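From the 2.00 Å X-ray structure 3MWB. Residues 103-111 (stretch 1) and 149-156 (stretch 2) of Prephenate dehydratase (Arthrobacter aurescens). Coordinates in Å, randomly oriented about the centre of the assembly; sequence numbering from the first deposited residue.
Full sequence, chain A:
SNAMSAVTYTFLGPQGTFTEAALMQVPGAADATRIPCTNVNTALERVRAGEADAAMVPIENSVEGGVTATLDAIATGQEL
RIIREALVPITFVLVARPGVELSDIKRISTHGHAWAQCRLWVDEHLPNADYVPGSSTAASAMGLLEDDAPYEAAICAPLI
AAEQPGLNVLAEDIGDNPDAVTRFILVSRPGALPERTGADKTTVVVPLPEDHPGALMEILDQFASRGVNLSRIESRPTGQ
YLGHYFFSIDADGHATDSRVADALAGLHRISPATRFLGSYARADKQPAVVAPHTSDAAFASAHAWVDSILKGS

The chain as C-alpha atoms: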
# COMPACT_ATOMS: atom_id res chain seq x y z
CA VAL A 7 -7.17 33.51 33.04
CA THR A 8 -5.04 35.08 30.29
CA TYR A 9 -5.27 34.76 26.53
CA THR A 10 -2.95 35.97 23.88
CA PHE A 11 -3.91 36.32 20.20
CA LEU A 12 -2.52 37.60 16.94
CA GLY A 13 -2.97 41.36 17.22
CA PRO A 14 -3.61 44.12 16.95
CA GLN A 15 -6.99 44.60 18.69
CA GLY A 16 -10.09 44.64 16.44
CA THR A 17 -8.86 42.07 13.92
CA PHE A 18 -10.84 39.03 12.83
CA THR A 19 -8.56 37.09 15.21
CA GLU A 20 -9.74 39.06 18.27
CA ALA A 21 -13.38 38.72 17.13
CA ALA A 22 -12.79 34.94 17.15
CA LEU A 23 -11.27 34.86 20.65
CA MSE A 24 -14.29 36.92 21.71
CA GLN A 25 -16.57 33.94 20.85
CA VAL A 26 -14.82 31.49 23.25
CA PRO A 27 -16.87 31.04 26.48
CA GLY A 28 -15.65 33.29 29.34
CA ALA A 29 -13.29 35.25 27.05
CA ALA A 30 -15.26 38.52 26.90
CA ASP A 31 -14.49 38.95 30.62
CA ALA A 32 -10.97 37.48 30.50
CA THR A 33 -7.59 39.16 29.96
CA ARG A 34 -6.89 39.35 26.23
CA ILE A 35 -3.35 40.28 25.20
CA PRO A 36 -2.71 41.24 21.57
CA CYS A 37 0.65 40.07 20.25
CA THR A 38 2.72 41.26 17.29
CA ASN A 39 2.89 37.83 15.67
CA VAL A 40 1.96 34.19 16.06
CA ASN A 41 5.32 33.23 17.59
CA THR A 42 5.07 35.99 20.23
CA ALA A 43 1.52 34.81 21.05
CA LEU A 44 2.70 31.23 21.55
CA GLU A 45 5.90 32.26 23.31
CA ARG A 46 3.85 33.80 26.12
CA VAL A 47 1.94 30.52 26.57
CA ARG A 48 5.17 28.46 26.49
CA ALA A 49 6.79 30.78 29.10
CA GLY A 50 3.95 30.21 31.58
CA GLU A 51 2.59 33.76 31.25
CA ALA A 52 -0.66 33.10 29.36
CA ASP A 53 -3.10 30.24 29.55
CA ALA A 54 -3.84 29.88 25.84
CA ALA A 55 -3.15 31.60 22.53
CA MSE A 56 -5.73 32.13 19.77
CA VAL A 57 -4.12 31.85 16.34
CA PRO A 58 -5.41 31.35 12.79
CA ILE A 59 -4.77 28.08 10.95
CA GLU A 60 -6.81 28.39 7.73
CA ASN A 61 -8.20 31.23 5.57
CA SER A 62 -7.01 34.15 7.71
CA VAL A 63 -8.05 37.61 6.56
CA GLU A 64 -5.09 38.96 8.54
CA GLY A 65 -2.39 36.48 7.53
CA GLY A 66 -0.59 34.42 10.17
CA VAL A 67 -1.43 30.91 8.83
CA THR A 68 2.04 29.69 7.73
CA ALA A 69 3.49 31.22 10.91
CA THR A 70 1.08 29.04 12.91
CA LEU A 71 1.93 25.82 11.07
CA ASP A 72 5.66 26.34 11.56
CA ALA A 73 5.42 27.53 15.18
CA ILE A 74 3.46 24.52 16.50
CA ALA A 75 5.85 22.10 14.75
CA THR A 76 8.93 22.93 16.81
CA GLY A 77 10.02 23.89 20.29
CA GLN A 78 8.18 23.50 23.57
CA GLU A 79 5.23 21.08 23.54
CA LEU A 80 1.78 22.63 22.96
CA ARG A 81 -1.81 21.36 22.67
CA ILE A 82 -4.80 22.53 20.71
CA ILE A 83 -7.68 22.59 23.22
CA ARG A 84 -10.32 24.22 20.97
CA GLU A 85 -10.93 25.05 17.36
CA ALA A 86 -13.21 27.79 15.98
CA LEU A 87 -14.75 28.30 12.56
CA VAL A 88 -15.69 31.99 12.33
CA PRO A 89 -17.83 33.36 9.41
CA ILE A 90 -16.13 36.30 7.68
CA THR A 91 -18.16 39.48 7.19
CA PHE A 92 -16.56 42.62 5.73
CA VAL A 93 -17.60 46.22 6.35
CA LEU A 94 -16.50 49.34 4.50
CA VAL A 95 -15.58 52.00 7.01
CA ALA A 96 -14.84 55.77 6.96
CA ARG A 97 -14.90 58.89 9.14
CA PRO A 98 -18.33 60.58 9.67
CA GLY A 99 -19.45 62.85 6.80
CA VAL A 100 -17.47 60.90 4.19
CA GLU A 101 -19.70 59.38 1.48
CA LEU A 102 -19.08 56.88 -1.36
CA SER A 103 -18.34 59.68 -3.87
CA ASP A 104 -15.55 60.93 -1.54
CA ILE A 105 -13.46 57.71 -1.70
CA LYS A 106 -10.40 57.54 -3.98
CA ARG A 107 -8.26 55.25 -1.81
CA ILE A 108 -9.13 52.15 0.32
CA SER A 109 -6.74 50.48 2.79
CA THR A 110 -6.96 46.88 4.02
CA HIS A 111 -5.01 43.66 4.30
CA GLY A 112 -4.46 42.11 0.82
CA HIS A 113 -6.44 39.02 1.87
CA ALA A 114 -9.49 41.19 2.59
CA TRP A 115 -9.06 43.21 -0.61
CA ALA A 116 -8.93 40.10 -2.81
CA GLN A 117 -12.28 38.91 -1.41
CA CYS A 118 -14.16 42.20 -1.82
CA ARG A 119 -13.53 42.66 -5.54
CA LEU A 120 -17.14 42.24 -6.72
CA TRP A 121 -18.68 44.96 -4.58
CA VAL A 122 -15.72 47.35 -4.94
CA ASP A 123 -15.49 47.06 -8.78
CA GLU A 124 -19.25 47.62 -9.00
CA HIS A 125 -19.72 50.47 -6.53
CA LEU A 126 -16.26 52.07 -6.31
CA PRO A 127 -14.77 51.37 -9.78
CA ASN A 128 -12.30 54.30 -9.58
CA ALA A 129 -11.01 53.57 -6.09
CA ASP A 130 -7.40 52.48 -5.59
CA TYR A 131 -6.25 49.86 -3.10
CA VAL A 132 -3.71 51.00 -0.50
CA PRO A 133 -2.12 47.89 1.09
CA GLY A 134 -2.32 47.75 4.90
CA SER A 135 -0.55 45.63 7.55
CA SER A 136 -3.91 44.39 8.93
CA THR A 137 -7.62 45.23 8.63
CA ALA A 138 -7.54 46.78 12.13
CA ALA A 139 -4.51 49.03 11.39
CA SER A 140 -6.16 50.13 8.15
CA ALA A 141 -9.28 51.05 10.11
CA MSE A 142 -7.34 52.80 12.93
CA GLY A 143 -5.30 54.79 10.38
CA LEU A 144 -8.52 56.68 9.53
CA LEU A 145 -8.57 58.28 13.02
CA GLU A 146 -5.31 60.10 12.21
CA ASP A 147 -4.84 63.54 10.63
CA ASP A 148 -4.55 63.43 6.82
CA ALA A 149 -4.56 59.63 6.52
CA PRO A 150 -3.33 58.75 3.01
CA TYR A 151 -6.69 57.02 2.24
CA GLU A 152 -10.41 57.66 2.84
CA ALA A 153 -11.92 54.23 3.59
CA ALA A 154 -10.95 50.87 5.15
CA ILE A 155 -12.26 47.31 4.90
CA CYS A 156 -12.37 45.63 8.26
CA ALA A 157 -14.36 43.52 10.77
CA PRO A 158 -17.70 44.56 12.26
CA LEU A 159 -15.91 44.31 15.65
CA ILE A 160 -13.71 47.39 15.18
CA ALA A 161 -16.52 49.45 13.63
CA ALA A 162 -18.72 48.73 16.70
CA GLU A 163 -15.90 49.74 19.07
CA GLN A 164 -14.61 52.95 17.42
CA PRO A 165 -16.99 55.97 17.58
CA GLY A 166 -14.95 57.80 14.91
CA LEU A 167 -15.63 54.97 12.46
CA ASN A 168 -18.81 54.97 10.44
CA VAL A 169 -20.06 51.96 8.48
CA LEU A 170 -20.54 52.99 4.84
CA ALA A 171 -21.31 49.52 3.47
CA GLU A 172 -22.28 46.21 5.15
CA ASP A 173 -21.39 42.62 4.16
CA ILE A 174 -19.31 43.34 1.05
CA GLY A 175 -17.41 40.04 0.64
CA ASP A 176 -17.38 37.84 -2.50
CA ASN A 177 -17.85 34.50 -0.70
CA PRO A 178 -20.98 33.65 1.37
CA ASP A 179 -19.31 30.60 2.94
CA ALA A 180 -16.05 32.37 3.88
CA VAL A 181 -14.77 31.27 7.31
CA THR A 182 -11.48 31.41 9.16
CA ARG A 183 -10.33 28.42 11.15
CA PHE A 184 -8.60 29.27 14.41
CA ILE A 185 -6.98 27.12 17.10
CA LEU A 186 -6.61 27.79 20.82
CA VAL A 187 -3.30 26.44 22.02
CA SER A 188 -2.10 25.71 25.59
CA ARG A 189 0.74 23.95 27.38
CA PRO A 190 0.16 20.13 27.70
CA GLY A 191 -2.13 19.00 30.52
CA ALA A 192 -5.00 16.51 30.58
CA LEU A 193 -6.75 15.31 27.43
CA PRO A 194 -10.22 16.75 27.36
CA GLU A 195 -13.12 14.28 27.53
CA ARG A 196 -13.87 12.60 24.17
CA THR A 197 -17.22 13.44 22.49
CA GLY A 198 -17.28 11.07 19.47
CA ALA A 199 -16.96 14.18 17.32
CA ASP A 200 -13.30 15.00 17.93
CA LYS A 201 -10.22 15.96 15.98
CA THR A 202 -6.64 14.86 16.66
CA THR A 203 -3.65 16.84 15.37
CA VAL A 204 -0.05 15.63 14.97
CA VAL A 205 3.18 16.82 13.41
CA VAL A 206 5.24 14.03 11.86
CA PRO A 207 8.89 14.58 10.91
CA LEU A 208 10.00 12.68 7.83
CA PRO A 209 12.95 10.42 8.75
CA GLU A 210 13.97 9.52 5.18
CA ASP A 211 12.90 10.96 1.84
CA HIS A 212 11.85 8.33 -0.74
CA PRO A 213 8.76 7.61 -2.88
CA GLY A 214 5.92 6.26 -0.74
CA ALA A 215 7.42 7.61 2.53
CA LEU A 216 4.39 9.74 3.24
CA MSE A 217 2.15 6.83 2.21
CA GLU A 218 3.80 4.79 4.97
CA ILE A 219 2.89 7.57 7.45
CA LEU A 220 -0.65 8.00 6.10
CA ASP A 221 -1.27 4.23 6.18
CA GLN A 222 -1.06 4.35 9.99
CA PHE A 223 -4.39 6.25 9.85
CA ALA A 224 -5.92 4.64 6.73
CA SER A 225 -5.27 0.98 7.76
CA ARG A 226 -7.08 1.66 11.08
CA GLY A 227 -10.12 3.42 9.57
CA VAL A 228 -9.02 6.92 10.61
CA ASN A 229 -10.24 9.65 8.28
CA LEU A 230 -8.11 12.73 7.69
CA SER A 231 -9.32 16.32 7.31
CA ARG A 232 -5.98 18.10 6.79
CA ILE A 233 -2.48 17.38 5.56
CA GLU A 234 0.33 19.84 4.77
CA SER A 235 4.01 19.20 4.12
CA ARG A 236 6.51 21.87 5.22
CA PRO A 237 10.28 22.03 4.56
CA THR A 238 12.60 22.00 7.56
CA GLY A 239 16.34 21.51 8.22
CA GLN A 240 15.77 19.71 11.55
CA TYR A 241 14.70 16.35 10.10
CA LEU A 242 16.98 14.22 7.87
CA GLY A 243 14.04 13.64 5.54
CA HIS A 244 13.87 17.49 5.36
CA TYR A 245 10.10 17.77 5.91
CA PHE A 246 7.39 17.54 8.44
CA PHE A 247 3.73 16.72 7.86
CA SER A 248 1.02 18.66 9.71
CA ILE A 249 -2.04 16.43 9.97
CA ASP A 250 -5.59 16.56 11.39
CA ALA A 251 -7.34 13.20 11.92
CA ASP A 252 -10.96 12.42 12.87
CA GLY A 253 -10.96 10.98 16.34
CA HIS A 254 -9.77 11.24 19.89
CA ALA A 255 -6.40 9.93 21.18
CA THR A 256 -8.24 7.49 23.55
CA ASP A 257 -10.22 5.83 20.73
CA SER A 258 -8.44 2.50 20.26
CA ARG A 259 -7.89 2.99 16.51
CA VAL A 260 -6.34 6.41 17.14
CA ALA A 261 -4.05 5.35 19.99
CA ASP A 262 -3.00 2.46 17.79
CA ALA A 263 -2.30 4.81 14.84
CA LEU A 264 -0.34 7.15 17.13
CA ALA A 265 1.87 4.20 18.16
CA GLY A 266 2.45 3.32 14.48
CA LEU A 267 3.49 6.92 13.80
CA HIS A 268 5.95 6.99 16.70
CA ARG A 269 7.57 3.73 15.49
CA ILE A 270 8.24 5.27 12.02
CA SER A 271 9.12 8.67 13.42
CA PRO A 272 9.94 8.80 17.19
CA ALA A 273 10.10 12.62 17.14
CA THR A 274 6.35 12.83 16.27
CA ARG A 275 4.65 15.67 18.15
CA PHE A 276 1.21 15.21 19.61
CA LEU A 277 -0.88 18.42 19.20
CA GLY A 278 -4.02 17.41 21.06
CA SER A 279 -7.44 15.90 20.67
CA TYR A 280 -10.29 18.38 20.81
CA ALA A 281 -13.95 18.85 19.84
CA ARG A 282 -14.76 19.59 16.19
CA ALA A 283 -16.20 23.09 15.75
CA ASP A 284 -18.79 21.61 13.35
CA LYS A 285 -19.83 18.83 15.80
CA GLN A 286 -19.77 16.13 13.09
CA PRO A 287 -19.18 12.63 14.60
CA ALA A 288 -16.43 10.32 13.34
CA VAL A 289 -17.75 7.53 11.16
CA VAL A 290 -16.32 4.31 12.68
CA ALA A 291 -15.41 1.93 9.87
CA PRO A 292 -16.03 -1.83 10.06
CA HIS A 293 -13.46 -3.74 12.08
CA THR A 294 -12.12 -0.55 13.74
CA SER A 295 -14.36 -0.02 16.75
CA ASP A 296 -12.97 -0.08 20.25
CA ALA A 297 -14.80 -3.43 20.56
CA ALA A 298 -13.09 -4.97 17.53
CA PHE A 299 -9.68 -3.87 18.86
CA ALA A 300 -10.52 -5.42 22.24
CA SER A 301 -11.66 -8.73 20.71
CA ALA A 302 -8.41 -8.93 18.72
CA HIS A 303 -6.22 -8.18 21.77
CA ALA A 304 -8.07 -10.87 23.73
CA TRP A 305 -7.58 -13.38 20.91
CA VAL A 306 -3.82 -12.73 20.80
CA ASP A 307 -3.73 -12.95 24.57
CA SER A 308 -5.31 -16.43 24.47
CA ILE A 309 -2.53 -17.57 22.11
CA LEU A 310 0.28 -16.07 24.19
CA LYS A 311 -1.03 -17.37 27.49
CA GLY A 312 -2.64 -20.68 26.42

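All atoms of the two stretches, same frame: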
# COMPACT_ATOMS: atom_id res chain seq x y z
N SER A 103 -18.95 58.77 -2.89
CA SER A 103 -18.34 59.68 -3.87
C SER A 103 -17.01 60.30 -3.41
O SER A 103 -16.20 60.72 -4.24
CB SER A 103 -19.32 60.78 -4.28
OG SER A 103 -19.92 61.36 -3.14
N ASP A 104 -16.78 60.34 -2.10
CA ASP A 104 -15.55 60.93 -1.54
C ASP A 104 -14.34 59.99 -1.46
O ASP A 104 -13.27 60.41 -1.03
CB ASP A 104 -15.82 61.50 -0.14
CG ASP A 104 -16.87 62.58 -0.14
OD1 ASP A 104 -16.82 63.47 -1.01
OD2 ASP A 104 -17.74 62.53 0.75
N ILE A 105 -14.51 58.73 -1.86
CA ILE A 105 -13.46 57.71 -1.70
C ILE A 105 -12.62 57.49 -2.96
O ILE A 105 -13.14 57.04 -4.00
CB ILE A 105 -14.05 56.36 -1.23
CG1 ILE A 105 -14.73 56.52 0.13
CG2 ILE A 105 -12.95 55.27 -1.20
CD1 ILE A 105 -15.62 55.35 0.51
N LYS A 106 -11.33 57.81 -2.89
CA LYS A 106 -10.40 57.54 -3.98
C LYS A 106 -9.43 56.42 -3.61
O LYS A 106 -8.92 55.71 -4.49
CB LYS A 106 -9.65 58.81 -4.40
N ARG A 107 -9.21 56.23 -2.31
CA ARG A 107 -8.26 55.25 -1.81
C ARG A 107 -8.81 54.41 -0.64
O ARG A 107 -9.38 54.96 0.30
CB ARG A 107 -6.94 55.95 -1.41
N ILE A 108 -8.65 53.08 -0.72
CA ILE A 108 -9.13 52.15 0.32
C ILE A 108 -7.97 51.31 0.85
O ILE A 108 -7.25 50.68 0.06
CB ILE A 108 -10.22 51.21 -0.22
CG1 ILE A 108 -11.40 52.00 -0.81
CG2 ILE A 108 -10.74 50.26 0.88
CD1 ILE A 108 -12.25 51.20 -1.73
N SER A 109 -7.79 51.29 2.16
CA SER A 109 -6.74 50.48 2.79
C SER A 109 -7.31 49.25 3.50
O SER A 109 -8.33 49.32 4.17
CB SER A 109 -5.94 51.33 3.77
OG SER A 109 -4.93 50.55 4.41
N THR A 110 -6.63 48.12 3.32
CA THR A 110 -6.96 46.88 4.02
C THR A 110 -5.83 45.88 3.83
O THR A 110 -4.88 46.13 3.06
CB THR A 110 -8.30 46.26 3.54
OG1 THR A 110 -8.67 45.20 4.42
CG2 THR A 110 -8.20 45.74 2.11
N HIS A 111 -5.92 44.76 4.53
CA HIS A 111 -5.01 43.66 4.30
C HIS A 111 -5.33 43.09 2.92
O HIS A 111 -6.50 42.99 2.57
CB HIS A 111 -5.18 42.57 5.35
CG HIS A 111 -4.13 41.51 5.26
ND1 HIS A 111 -3.08 41.42 6.16
CD2 HIS A 111 -3.93 40.53 4.35
CE1 HIS A 111 -2.29 40.41 5.81
NE2 HIS A 111 -2.79 39.86 4.71
N ALA A 149 -4.80 61.01 6.90
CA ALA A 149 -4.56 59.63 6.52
C ALA A 149 -4.46 59.56 5.00
O ALA A 149 -5.21 60.26 4.31
CB ALA A 149 -5.68 58.74 7.02
N PRO A 150 -3.53 58.74 4.46
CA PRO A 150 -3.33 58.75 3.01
C PRO A 150 -4.41 57.98 2.22
O PRO A 150 -4.22 57.68 1.04
CB PRO A 150 -1.95 58.11 2.84
CG PRO A 150 -1.80 57.22 4.02
CD PRO A 150 -2.60 57.83 5.15
N TYR A 151 -5.54 57.69 2.87
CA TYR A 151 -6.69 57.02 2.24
C TYR A 151 -7.98 57.48 2.92
O TYR A 151 -7.93 58.18 3.94
CB TYR A 151 -6.55 55.49 2.31
CG TYR A 151 -6.22 54.96 3.68
CD1 TYR A 151 -7.23 54.66 4.59
CD2 TYR A 151 -4.89 54.79 4.09
CE1 TYR A 151 -6.93 54.19 5.86
CE2 TYR A 151 -4.58 54.32 5.36
CZ TYR A 151 -5.62 54.01 6.23
OH TYR A 151 -5.33 53.56 7.49
N GLU A 152 -9.13 57.10 2.37
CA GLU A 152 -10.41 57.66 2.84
C GLU A 152 -11.39 56.60 3.37
O GLU A 152 -12.38 56.94 4.02
CB GLU A 152 -11.06 58.53 1.76
CG GLU A 152 -10.15 59.63 1.18
CD GLU A 152 -9.30 59.14 0.01
OE1 GLU A 152 -9.81 58.36 -0.82
OE2 GLU A 152 -8.12 59.52 -0.06
N ALA A 153 -11.11 55.34 3.09
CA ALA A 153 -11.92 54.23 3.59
C ALA A 153 -11.05 53.02 3.97
O ALA A 153 -9.90 52.91 3.53
CB ALA A 153 -12.95 53.83 2.57
N ALA A 154 -11.60 52.14 4.81
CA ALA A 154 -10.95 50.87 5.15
C ALA A 154 -11.96 49.72 5.09
O ALA A 154 -13.17 49.93 5.19
CB ALA A 154 -10.30 50.95 6.53
N ILE A 155 -11.45 48.51 4.88
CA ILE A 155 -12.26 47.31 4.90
C ILE A 155 -11.78 46.50 6.09
O ILE A 155 -10.60 46.17 6.20
CB ILE A 155 -12.12 46.50 3.60
CG1 ILE A 155 -12.64 47.33 2.42
CG2 ILE A 155 -12.89 45.20 3.71
CD1 ILE A 155 -12.35 46.71 1.05
N CYS A 156 -12.72 46.21 6.98
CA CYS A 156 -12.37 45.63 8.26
C CYS A 156 -13.52 44.77 8.81
O CYS A 156 -14.53 44.58 8.13
CB CYS A 156 -12.05 46.76 9.23
SG CYS A 156 -13.43 47.89 9.45

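The apolar centre of this contact is built around Ala-153, whose methyl group touches two isoleucines of the other stretch: CD1 of Ile-105 comes within 3.7 Å of CB of Ala-153, and CG1 of Ile-108 within 4.1 Å of the same CB. The methyl meets the two isoleucine side chains at van der Waals distance. Ile-108 also reaches along the strand, its CG2 packing 3.8 Å from CG1 of Ile-155.

Beneath these side chains run two parallel strands, one starting at Arg-107 and the other running from Ala-153 to Cys-156, with axes 31° apart. Ile-108 pairs with Ala-153 and Ser-109 with Ala-154, both at a CA–CA distance of 4.8 Å. The bonding follows the parallel rule, in which one residue uses both its amide and its carbonyl toward the partner strand: Ser-109 N donates to Ala-153 O at 3.0 Å, while Ile-155 N gives a weak bond to Ser-109 O at 3.3 Å. CA–H···O contacts supplement this ladder, from Ile-108 CA to Ala-153 O (3.4 Å) and from Ala-154 CA to Ser-109 O (3.2 Å).

On the sheet face that carries Ser-109 and Ala-154, the Tyr-151 ring offers its face to a methylene: Ser-109 CB sits 3.4 Å from the centroid of that ring, almost exactly on its normal. The serine OG and tyrosine OH find hydrogen bonds elsewhere in the structure.

The polar edges finish what the ladder begins. Thr-110 OG1 donates to Ile-155 O at 2.8 Å, a side chain serving a backbone carbonyl. At the other end, Arg-107 O accepts a straight bond from Glu-152 N (3.0 Å) and a weak one from Ala-153 N (3.3 Å). Glu-152 then turns its carboxylate back: its OE1 accepts from Lys-106 N at 2.6 Å and from Arg-107 N at 2.7 Å, so one charged oxygen gathers two successive amides where the strand begins.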